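Local coordinates for protein importin subunit beta-1 (Saccharomyces cerevisiae, PDB 5OWU) that carries proteins into the nucleus by associating with importin alpha, which in turn recognises the classical nuclear localization signal of the cargo, at residues A[149-153]-A[192-197]; A[780-784]-A[821-827]; A[806-811]-A[850-854]. All coordinates share one frame; numbering follows the deposited sequence.

Contact 1. Residues A[149-153]-A[192-197]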
loop_
_atom_site.group_PDB
_atom_site.type_symbol
_atom_site.label_atom_id
_atom_site.label_comp_id
_atom_site.label_asym_id
_atom_site.label_seq_id
_atom_site.Cartn_x
_atom_site.Cartn_y
_atom_site.Cartn_z
ATOM N N GLU A 149 -4.310 -34.683 -19.849
ATOM C CA GLU A 149 -3.881 -33.756 -18.805
ATOM C C GLU A 149 -3.626 -32.360 -19.358
ATOM O O GLU A 149 -3.983 -31.361 -18.723
ATOM C CB GLU A 149 -2.621 -34.280 -18.120
ATOM C CG GLU A 149 -2.139 -33.394 -16.974
ATOM C CD GLU A 149 -0.759 -33.767 -16.486
ATOM O OE1 GLU A 149 -0.535 -34.957 -16.196
ATOM O OE2 GLU A 149 0.105 -32.870 -16.406
ATOM N N ASN A 150 -2.972 -32.264 -20.519
ATOM C CA ASN A 150 -2.629 -30.951 -21.056
ATOM C C ASN A 150 -3.874 -30.153 -21.428
ATOM O O ASN A 150 -3.895 -28.928 -21.272
ATOM C CB ASN A 150 -1.702 -31.101 -22.263
ATOM C CG ASN A 150 -2.360 -31.816 -23.430
ATOM O OD1 ASN A 150 -2.800 -32.960 -23.309
ATOM N ND2 ASN A 150 -2.428 -31.142 -24.571
ATOM N N VAL A 151 -4.923 -30.823 -21.905
ATOM C CA VAL A 151 -6.142 -30.117 -22.280
ATOM C C VAL A 151 -6.853 -29.599 -21.037
ATOM O O VAL A 151 -7.288 -28.439 -20.984
ATOM C CB VAL A 151 -7.040 -31.046 -23.116
ATOM C CG1 VAL A 151 -8.398 -30.415 -23.367
ATOM C CG2 VAL A 151 -6.352 -31.382 -24.429
ATOM N N LYS A 152 -6.970 -30.447 -20.013
ATOM C CA LYS A 152 -7.509 -30.003 -18.733
ATOM C C LYS A 152 -6.753 -28.787 -18.217
ATOM O O LYS A 152 -7.349 -27.758 -17.871
ATOM C CB LYS A 152 -7.417 -31.134 -17.708
ATOM C CG LYS A 152 -8.316 -32.325 -17.973
ATOM C CD LYS A 152 -7.937 -33.486 -17.059
ATOM C CE LYS A 152 -9.024 -34.549 -17.001
ATOM N NZ LYS A 152 -8.627 -35.679 -16.123
ATOM N N ARG A 153 -5.429 -28.901 -18.143
ATOM C CA ARG A 153 -4.625 -27.871 -17.500
ATOM C C ARG A 153 -4.673 -26.568 -18.290
ATOM O O ARG A 153 -4.837 -25.489 -17.714
ATOM C CB ARG A 153 -3.184 -28.360 -17.348
ATOM C CG ARG A 153 -2.473 -27.855 -16.095
ATOM C CD ARG A 153 -2.077 -26.390 -16.212
ATOM N NE ARG A 153 -0.983 -26.186 -17.160
ATOM C CZ ARG A 153 0.308 -26.310 -16.861
ATOM N NH1 ARG A 153 0.686 -26.645 -15.630
ATOM N NH2 ARG A 153 1.227 -26.101 -17.799
ATOM N N GLU A 192 -9.697 -36.257 -9.453
ATOM C CA GLU A 192 -8.707 -35.868 -10.452
ATOM C C GLU A 192 -7.320 -36.355 -10.043
ATOM O O GLU A 192 -6.877 -36.132 -8.913
ATOM C CB GLU A 192 -8.705 -34.352 -10.644
ATOM C CG GLU A 192 -7.566 -33.849 -11.518
ATOM C CD GLU A 192 -7.560 -34.480 -12.898
ATOM O OE1 GLU A 192 -8.612 -34.440 -13.577
ATOM O OE2 GLU A 192 -6.504 -35.011 -13.305
ATOM N N THR A 193 -6.622 -36.990 -10.986
ATOM C CA THR A 193 -5.375 -37.687 -10.703
ATOM C C THR A 193 -4.140 -36.805 -10.830
ATOM O O THR A 193 -3.115 -37.109 -10.210
ATOM C CB THR A 193 -5.231 -38.890 -11.646
ATOM O OG1 THR A 193 -6.331 -39.788 -11.441
ATOM C CG2 THR A 193 -3.924 -39.644 -11.405
ATOM N N SER A 194 -4.205 -35.730 -11.608
ATOM C CA SER A 194 -3.026 -34.927 -11.904
ATOM C C SER A 194 -2.895 -33.797 -10.891
ATOM O O SER A 194 -3.804 -32.970 -10.752
ATOM C CB SER A 194 -3.102 -34.359 -13.317
ATOM O OG SER A 194 -2.104 -33.374 -13.496
ATOM N N LYS A 195 -1.753 -33.750 -10.199
ATOM C CA LYS A 195 -1.501 -32.663 -9.261
ATOM C C LYS A 195 -1.470 -31.320 -9.978
ATOM O O LYS A 195 -1.971 -30.318 -9.453
ATOM C CB LYS A 195 -0.188 -32.902 -8.517
ATOM C CG LYS A 195 -0.186 -34.174 -7.683
ATOM C CD LYS A 195 1.096 -34.318 -6.874
ATOM C CE LYS A 195 1.034 -35.527 -5.943
ATOM N NZ LYS A 195 2.102 -35.508 -4.896
ATOM N N ALA A 196 -0.882 -31.275 -11.175
ATOM C CA ALA A 196 -0.882 -30.036 -11.945
ATOM C C ALA A 196 -2.305 -29.572 -12.224
ATOM O O ALA A 196 -2.603 -28.374 -12.142
ATOM C CB ALA A 196 -0.113 -30.227 -13.251
ATOM N N VAL A 197 -3.205 -30.511 -12.528
ATOM C CA VAL A 197 -4.578 -30.145 -12.858
ATOM C C VAL A 197 -5.310 -29.641 -11.621
ATOM O O VAL A 197 -6.023 -28.635 -11.685
ATOM C CB VAL A 197 -5.316 -31.328 -13.512
ATOM C CG1 VAL A 197 -6.788 -30.986 -13.742
ATOM C CG2 VAL A 197 -4.667 -31.695 -14.844
HETATM O O HOH W 1 -5.215 -35.547 -15.680
HETATM O O HOH W 2 -0.594 -26.475 -12.731
#
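K152 and E192 approach from opposite directions and form a salt bridge: K152 NZ lies 2.8 Å from E192 OE1, which accepts through its syn lone pair, on the side of OE2. The lysine reaches this far because its chain runs extended beyond CG, and its NZ also donates to the backbone oxygen of A145. E192 OE2 is held separately: its anti lone pair takes the backbone N-H of S194 at 2.9 Å (162°), and a water donates to it while accepting a weak, long bond from K152 NZ. With both oxygens engaged, the carboxylate is fixed in rotation. With an alanine here, the ammonium of K152 would probably lose its carboxylate partner and S194 N-H its side-chain acceptor, and the turn before the helix would be freer to shift. S194 is the N-cap of helix 195-208, its OG accepting from V197 N at 3.2 Å. Against that OG lies the carboxylate carbon CD of E149, 3.3 Å away. A second water joins R153 NH1 to the backbone oxygen of A196. Packing completes the contact: V197 CG2 sits 3.7 Å from E149 CG, and both its methyls rest 4.0 Å from K152 CB. The arrangement belongs to the stacking of consecutive HEAT repeats, here the start of helix 149-165 in HEAT 4 against the capped start of helix 195-208 in HEAT 5.

Contact 2. Residues A[780-784]-A[821-827]; sequences FQFIA and FYGQDWV
The F780 ring carries F821 CB over the centre of one face, a CH-pi contact 3.9 Å from the centroid and almost on the ring normal. Beyond CB, the F821 ring lies nearly parallel to that of F780, at 15°, but is strongly offset, with the centroids of the F780 and F821 rings 5.1 Å apart. At its edge F780 meets three neighbours: this edge is turned to the Y822 face in a T-shaped pair (planes at 78°), F780 CZ coming 3.6 Å from Y822 CZ; CE1 touches V827 CG2, and CD1 approaches W826 CZ2 at 4.1 Å. The indole of W826 is sandwiched. V827 CG2 of its own segment sits over the centre of one face, while A784 CB lies on the opposite face, 3.7 Å from the centroid of the six-membered ring; I783 CG2 closes the edge in plane. With chi1 at 75°, W826 CG stands between the backbone N and the carbonyl carbon, which turns the indole face to A784. Q824, the N-cap residue of helix 825-836, ties the turn together: NE2 donates to F821 O at 3.1 Å, in the plane of its amide, and OE1 receives a weak bond from W826 NE1. The Y822 hydroxyl is bonded to I806 O on helix 796-812. This aromatic cluster joins helix 776-788 of HEAT 18 to the entry of HEAT 19, an apolar seam between neighbouring repeats of an alpha-solenoid.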
loop_
_atom_site.group_PDB
_atom_site.type_symbol
_atom_site.label_atom_id
_atom_site.label_comp_id
_atom_site.label_asym_id
_atom_site.label_seq_id
_atom_site.Cartn_x
_atom_site.Cartn_y
_atom_site.Cartn_z
ATOM N N PHE A 780 -17.283 23.845 -5.217
ATOM C CA PHE A 780 -18.270 23.090 -4.456
ATOM C C PHE A 780 -18.411 21.667 -4.979
ATOM O O PHE A 780 -18.632 20.746 -4.185
ATOM C CB PHE A 780 -19.611 23.821 -4.467
ATOM C CG PHE A 780 -19.838 24.647 -3.243
ATOM C CD1 PHE A 780 -20.446 24.094 -2.133
ATOM C CD2 PHE A 780 -19.416 25.968 -3.186
ATOM C CE1 PHE A 780 -20.649 24.845 -0.994
ATOM C CE2 PHE A 780 -19.617 26.723 -2.053
ATOM C CZ PHE A 780 -20.232 26.157 -0.951
ATOM N N GLN A 781 -18.265 21.458 -6.292
ATOM C CA GLN A 781 -18.230 20.095 -6.815
ATOM C C GLN A 781 -17.078 19.316 -6.195
ATOM O O GLN A 781 -17.244 18.164 -5.761
ATOM C CB GLN A 781 -18.100 20.110 -8.338
ATOM C CG GLN A 781 -19.299 20.698 -9.074
ATOM C CD GLN A 781 -19.027 20.902 -10.559
ATOM O OE1 GLN A 781 -18.123 20.285 -11.129
ATOM N NE2 GLN A 781 -19.802 21.782 -11.187
ATOM N N PHE A 782 -15.892 19.933 -6.135
ATOM C CA PHE A 782 -14.784 19.253 -5.470
ATOM C C PHE A 782 -15.133 18.924 -4.020
ATOM O O PHE A 782 -14.901 17.804 -3.546
ATOM C CB PHE A 782 -13.514 20.095 -5.521
ATOM C CG PHE A 782 -12.396 19.503 -4.729
ATOM C CD1 PHE A 782 -11.641 18.462 -5.247
ATOM C CD2 PHE A 782 -12.129 19.949 -3.447
ATOM C CE1 PHE A 782 -10.625 17.896 -4.509
ATOM C CE2 PHE A 782 -11.112 19.389 -2.705
ATOM C CZ PHE A 782 -10.359 18.360 -3.237
ATOM N N ILE A 783 -15.678 19.900 -3.292
ATOM C CA ILE A 783 -15.982 19.683 -1.881
ATOM C C ILE A 783 -16.953 18.519 -1.731
ATOM O O ILE A 783 -16.810 17.682 -0.830
ATOM C CB ILE A 783 -16.521 20.978 -1.244
ATOM C CG1 ILE A 783 -15.447 22.077 -1.313
ATOM C CG2 ILE A 783 -16.935 20.725 0.201
ATOM C CD1 ILE A 783 -15.855 23.424 -0.727
ATOM N N ALA A 784 -17.940 18.430 -2.625
ATOM C CA ALA A 784 -18.842 17.287 -2.618
ATOM C C ALA A 784 -18.065 15.988 -2.771
ATOM O O ALA A 784 -18.346 14.999 -2.078
ATOM C CB ALA A 784 -19.883 17.429 -3.732
ATOM N N PHE A 821 -25.852 27.544 -3.243
ATOM C CA PHE A 821 -25.076 26.373 -2.846
ATOM C C PHE A 821 -25.273 25.997 -1.382
ATOM O O PHE A 821 -24.972 24.858 -1.004
ATOM C CB PHE A 821 -23.587 26.612 -3.086
ATOM C CG PHE A 821 -23.252 26.913 -4.512
ATOM C CD1 PHE A 821 -23.171 25.897 -5.446
ATOM C CD2 PHE A 821 -23.034 28.220 -4.919
ATOM C CE1 PHE A 821 -22.877 26.179 -6.772
ATOM C CE2 PHE A 821 -22.737 28.511 -6.242
ATOM C CZ PHE A 821 -22.659 27.492 -7.167
ATOM N N TYR A 822 -25.774 26.912 -0.552
ATOM C CA TYR A 822 -25.765 26.718 0.894
ATOM C C TYR A 822 -27.071 26.153 1.441
ATOM O O TYR A 822 -27.223 26.074 2.664
ATOM C CB TYR A 822 -25.423 28.040 1.583
ATOM C CG TYR A 822 -23.972 28.395 1.371
ATOM C CD1 TYR A 822 -23.560 29.050 0.220
ATOM C CD2 TYR A 822 -23.004 28.023 2.297
ATOM C CE1 TYR A 822 -22.228 29.351 0.008
ATOM C CE2 TYR A 822 -21.670 28.321 2.092
ATOM C CZ TYR A 822 -21.289 28.980 0.946
ATOM O OH TYR A 822 -19.961 29.282 0.747
ATOM N N GLY A 823 -28.002 25.751 0.581
ATOM C CA GLY A 823 -29.198 25.046 0.998
ATOM C C GLY A 823 -29.184 23.564 0.703
ATOM O O GLY A 823 -30.215 22.903 0.871
ATOM N N GLN A 824 -28.052 23.012 0.282
ATOM C CA GLN A 824 -27.995 21.618 -0.129
ATOM C C GLN A 824 -27.885 20.708 1.087
ATOM O O GLN A 824 -27.095 20.965 2.001
ATOM C CB GLN A 824 -26.809 21.395 -1.063
ATOM C CG GLN A 824 -26.769 22.351 -2.232
ATOM C CD GLN A 824 -25.679 21.995 -3.212
ATOM O OE1 GLN A 824 -25.744 20.960 -3.879
ATOM N NE2 GLN A 824 -24.659 22.839 -3.292
ATOM N N ASP A 825 -28.679 19.636 1.089
ATOM C CA ASP A 825 -28.624 18.678 2.185
ATOM C C ASP A 825 -27.207 18.179 2.410
ATOM O O ASP A 825 -26.776 18.014 3.555
ATOM C CB ASP A 825 -29.553 17.493 1.913
ATOM C CG ASP A 825 -31.015 17.808 2.186
ATOM O OD1 ASP A 825 -31.302 18.771 2.926
ATOM O OD2 ASP A 825 -31.880 17.075 1.669
ATOM N N TRP A 826 -26.460 17.920 1.334
ATOM C CA TRP A 826 -25.139 17.332 1.527
ATOM C C TRP A 826 -24.182 18.322 2.185
ATOM O O TRP A 826 -23.329 17.916 2.979
ATOM C CB TRP A 826 -24.581 16.804 0.200
ATOM C CG TRP A 826 -24.081 17.842 -0.763
ATOM C CD1 TRP A 826 -24.752 18.362 -1.827
ATOM C CD2 TRP A 826 -22.788 18.467 -0.758
ATOM N NE1 TRP A 826 -23.967 19.279 -2.483
ATOM C CE2 TRP A 826 -22.756 19.362 -1.849
ATOM C CE3 TRP A 826 -21.659 18.361 0.061
ATOM C CZ2 TRP A 826 -21.641 20.148 -2.139
ATOM C CZ3 TRP A 826 -20.549 19.145 -0.230
ATOM C CH2 TRP A 826 -20.551 20.026 -1.322
ATOM N N VAL A 827 -24.333 19.620 1.909
ATOM C CA VAL A 827 -23.495 20.619 2.575
ATOM C C VAL A 827 -23.806 20.662 4.067
ATOM O O VAL A 827 -22.907 20.551 4.910
ATOM C CB VAL A 827 -23.680 22.000 1.918
ATOM C CG1 VAL A 827 -22.868 23.076 2.649
ATOM C CG2 VAL A 827 -23.275 21.946 0.459
#

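Contact 3. Residues A[806-811]-A[850-854]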
loop_
_atom_site.group_PDB
_atom_site.type_symbol
_atom_site.label_atom_id
_atom_site.label_comp_id
_atom_site.label_asym_id
_atom_site.label_seq_id
_atom_site.Cartn_x
_atom_site.Cartn_y
_atom_site.Cartn_z
ATOM N N ILE A 806 -15.850 26.024 2.724
ATOM C CA ILE A 806 -17.275 26.365 2.743
ATOM C C ILE A 806 -17.474 27.698 3.456
ATOM O O ILE A 806 -18.144 28.618 2.949
ATOM C CB ILE A 806 -18.092 25.236 3.397
ATOM C CG1 ILE A 806 -17.932 23.935 2.602
ATOM C CG2 ILE A 806 -19.568 25.622 3.474
ATOM C CD1 ILE A 806 -18.629 22.721 3.228
ATOM N N GLY A 807 -16.838 27.843 4.620
ATOM C CA GLY A 807 -17.019 29.057 5.405
ATOM C C GLY A 807 -16.414 30.293 4.757
ATOM O O GLY A 807 -17.076 31.329 4.637
ATOM N N ASP A 808 -15.143 30.208 4.350
ATOM C CA ASP A 808 -14.448 31.376 3.808
ATOM C C ASP A 808 -15.096 31.855 2.515
ATOM O O ASP A 808 -15.317 33.059 2.321
ATOM C CB ASP A 808 -12.975 31.049 3.565
ATOM C CG ASP A 808 -12.244 30.625 4.831
ATOM O OD1 ASP A 808 -12.772 30.853 5.941
ATOM O OD2 ASP A 808 -11.129 30.071 4.711
ATOM N N ILE A 809 -15.401 30.927 1.607
ATOM C CA ILE A 809 -16.080 31.329 0.382
ATOM C C ILE A 809 -17.401 31.999 0.724
ATOM O O ILE A 809 -17.734 33.058 0.172
ATOM C CB ILE A 809 -16.265 30.125 -0.559
ATOM C CG1 ILE A 809 -14.897 29.650 -1.058
ATOM C CG2 ILE A 809 -17.164 30.501 -1.741
ATOM C CD1 ILE A 809 -14.923 28.358 -1.852
ATOM N N ALA A 810 -18.159 31.422 1.669
ATOM C CA ALA A 810 -19.390 32.081 2.098
ATOM C C ALA A 810 -19.120 33.512 2.553
ATOM O O ALA A 810 -19.854 34.437 2.192
ATOM C CB ALA A 810 -20.052 31.294 3.224
ATOM N N ALA A 811 -18.068 33.716 3.349
ATOM C CA ALA A 811 -17.785 35.045 3.879
ATOM C C ALA A 811 -17.395 36.020 2.779
ATOM O O ALA A 811 -17.574 37.232 2.932
ATOM C CB ALA A 811 -16.667 34.966 4.915
ATOM N N TRP A 850 -17.578 27.696 12.337
ATOM C CA TRP A 850 -17.506 28.859 11.455
ATOM C C TRP A 850 -18.294 28.617 10.168
ATOM O O TRP A 850 -19.102 29.458 9.742
ATOM C CB TRP A 850 -16.034 29.177 11.170
ATOM C CG TRP A 850 -15.754 30.010 9.942
ATOM C CD1 TRP A 850 -15.155 29.586 8.788
ATOM C CD2 TRP A 850 -16.037 31.403 9.757
ATOM N NE1 TRP A 850 -15.057 30.626 7.893
ATOM C CE2 TRP A 850 -15.590 31.752 8.462
ATOM C CE3 TRP A 850 -16.626 32.390 10.554
ATOM C CZ2 TRP A 850 -15.718 33.044 7.949
ATOM C CZ3 TRP A 850 -16.751 33.672 10.042
ATOM C CH2 TRP A 850 -16.300 33.985 8.751
ATOM N N ALA A 851 -18.100 27.446 9.558
ATOM C CA ALA A 851 -18.803 27.116 8.322
ATOM C C ALA A 851 -20.312 27.077 8.528
ATOM O O ALA A 851 -21.076 27.474 7.641
ATOM C CB ALA A 851 -18.315 25.772 7.787
ATOM N N ARG A 852 -20.761 26.580 9.683
ATOM C CA ARG A 852 -22.193 26.512 9.965
ATOM C C ARG A 852 -22.782 27.908 10.111
ATOM O O ARG A 852 -23.839 28.214 9.543
ATOM C CB ARG A 852 -22.431 25.685 11.232
ATOM C CG ARG A 852 -23.893 25.481 11.594
ATOM C CD ARG A 852 -24.662 24.866 10.443
ATOM N NE ARG A 852 -25.963 24.355 10.858
ATOM C CZ ARG A 852 -26.882 23.894 10.017
ATOM N NH1 ARG A 852 -26.648 23.885 8.711
ATOM N NH2 ARG A 852 -28.040 23.443 10.480
ATOM N N GLU A 853 -22.105 28.773 10.870
ATOM C CA GLU A 853 -22.529 30.165 10.970
ATOM C C GLU A 853 -22.686 30.782 9.585
ATOM O O GLU A 853 -23.741 31.341 9.253
ATOM C CB GLU A 853 -21.519 30.961 11.796
ATOM C CG GLU A 853 -21.337 30.458 13.219
ATOM C CD GLU A 853 -20.135 31.079 13.903
ATOM O OE1 GLU A 853 -19.663 32.137 13.437
ATOM O OE2 GLU A 853 -19.658 30.502 14.904
ATOM N N GLN A 854 -21.648 30.670 8.751
ATOM C CA GLN A 854 -21.700 31.332 7.450
ATOM C C GLN A 854 -22.762 30.716 6.547
ATOM O O GLN A 854 -23.442 31.432 5.806
ATOM C CB GLN A 854 -20.325 31.287 6.787
ATOM C CG GLN A 854 -19.295 32.147 7.487
ATOM C CD GLN A 854 -19.726 33.601 7.567
ATOM O OE1 GLN A 854 -20.212 34.171 6.589
ATOM N NE2 GLN A 854 -19.578 34.197 8.742
#
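Helices 796-812 and 842-860 lie side by side in the HEAT solenoid, the first in HEAT 18 and the second in HEAT 19, and this contact joins them. Their short segments run in roughly the same direction, at 36°, with axes 8.1 Å apart. The glycine at G807 is consistent with so close an approach: its CA lies 3.9 Å from A851 CA, and a side chain here would point at the other helix, where a beta carbon would clash with W850 CD1. Alanines lie beside it: A810 CB meets Q854 CB at 3.6 Å, and A851 CB receives I806 CB more loosely. I806 also turns to I783 and Y830, toward the helices 776-788 and 825-836.

W850 is laid across the backbone at G807. Its CG stands anti to the backbone N and beside the carbonyl carbon, and from there the indole reaches over the neighbouring helix with NE1 3.4 Å from G807 C. Farther along, the six-membered ring ends against A811, CZ2 being 3.7 Å from its CB. One face of the indole is covered within its own helix by Q854 CG, offset toward the rim. Q854 CG, placed by chi1, also lies near G807 O; the bend at chi2 then brings OE1 to the A811 backbone, 3.7 Å from A811 CA, a packing contact.

The single polar link between the segments is at the indole nitrogen. D808 begins its side chain pointing away from helix 842-860, yet the carboxylate comes back to it, crossing the tryptophan at about a right angle. W850 NE1 donates to D808 OD1 at 3.0 Å, with an N-H...O angle of 140°; the oxygen is met nearly along its C-O bond and lies 27° out of the ring plane.

All three contacts join consecutive HEAT repeats, yet their chemistry differs. Contact 1, between HEAT 4 and HEAT 5, stands alone, its centre about 58 Å from that of contact 2 and 67 Å from that of contact 3; it is the most exposed, with two of seven touching residues buried, and relies on charge and water. Contacts 2 and 3, at least half buried, both join HEAT 18 to HEAT 19. Contact 2 holds helix 776-788 to the start of helix 825-836 through aromatic rings; contact 3 holds helix 796-812 to helix 842-860 through small residues, a tryptophan and one hydrogen bond. Their centres lie about 12 Å apart, and they meet through Y822 and I783, which both touch I806.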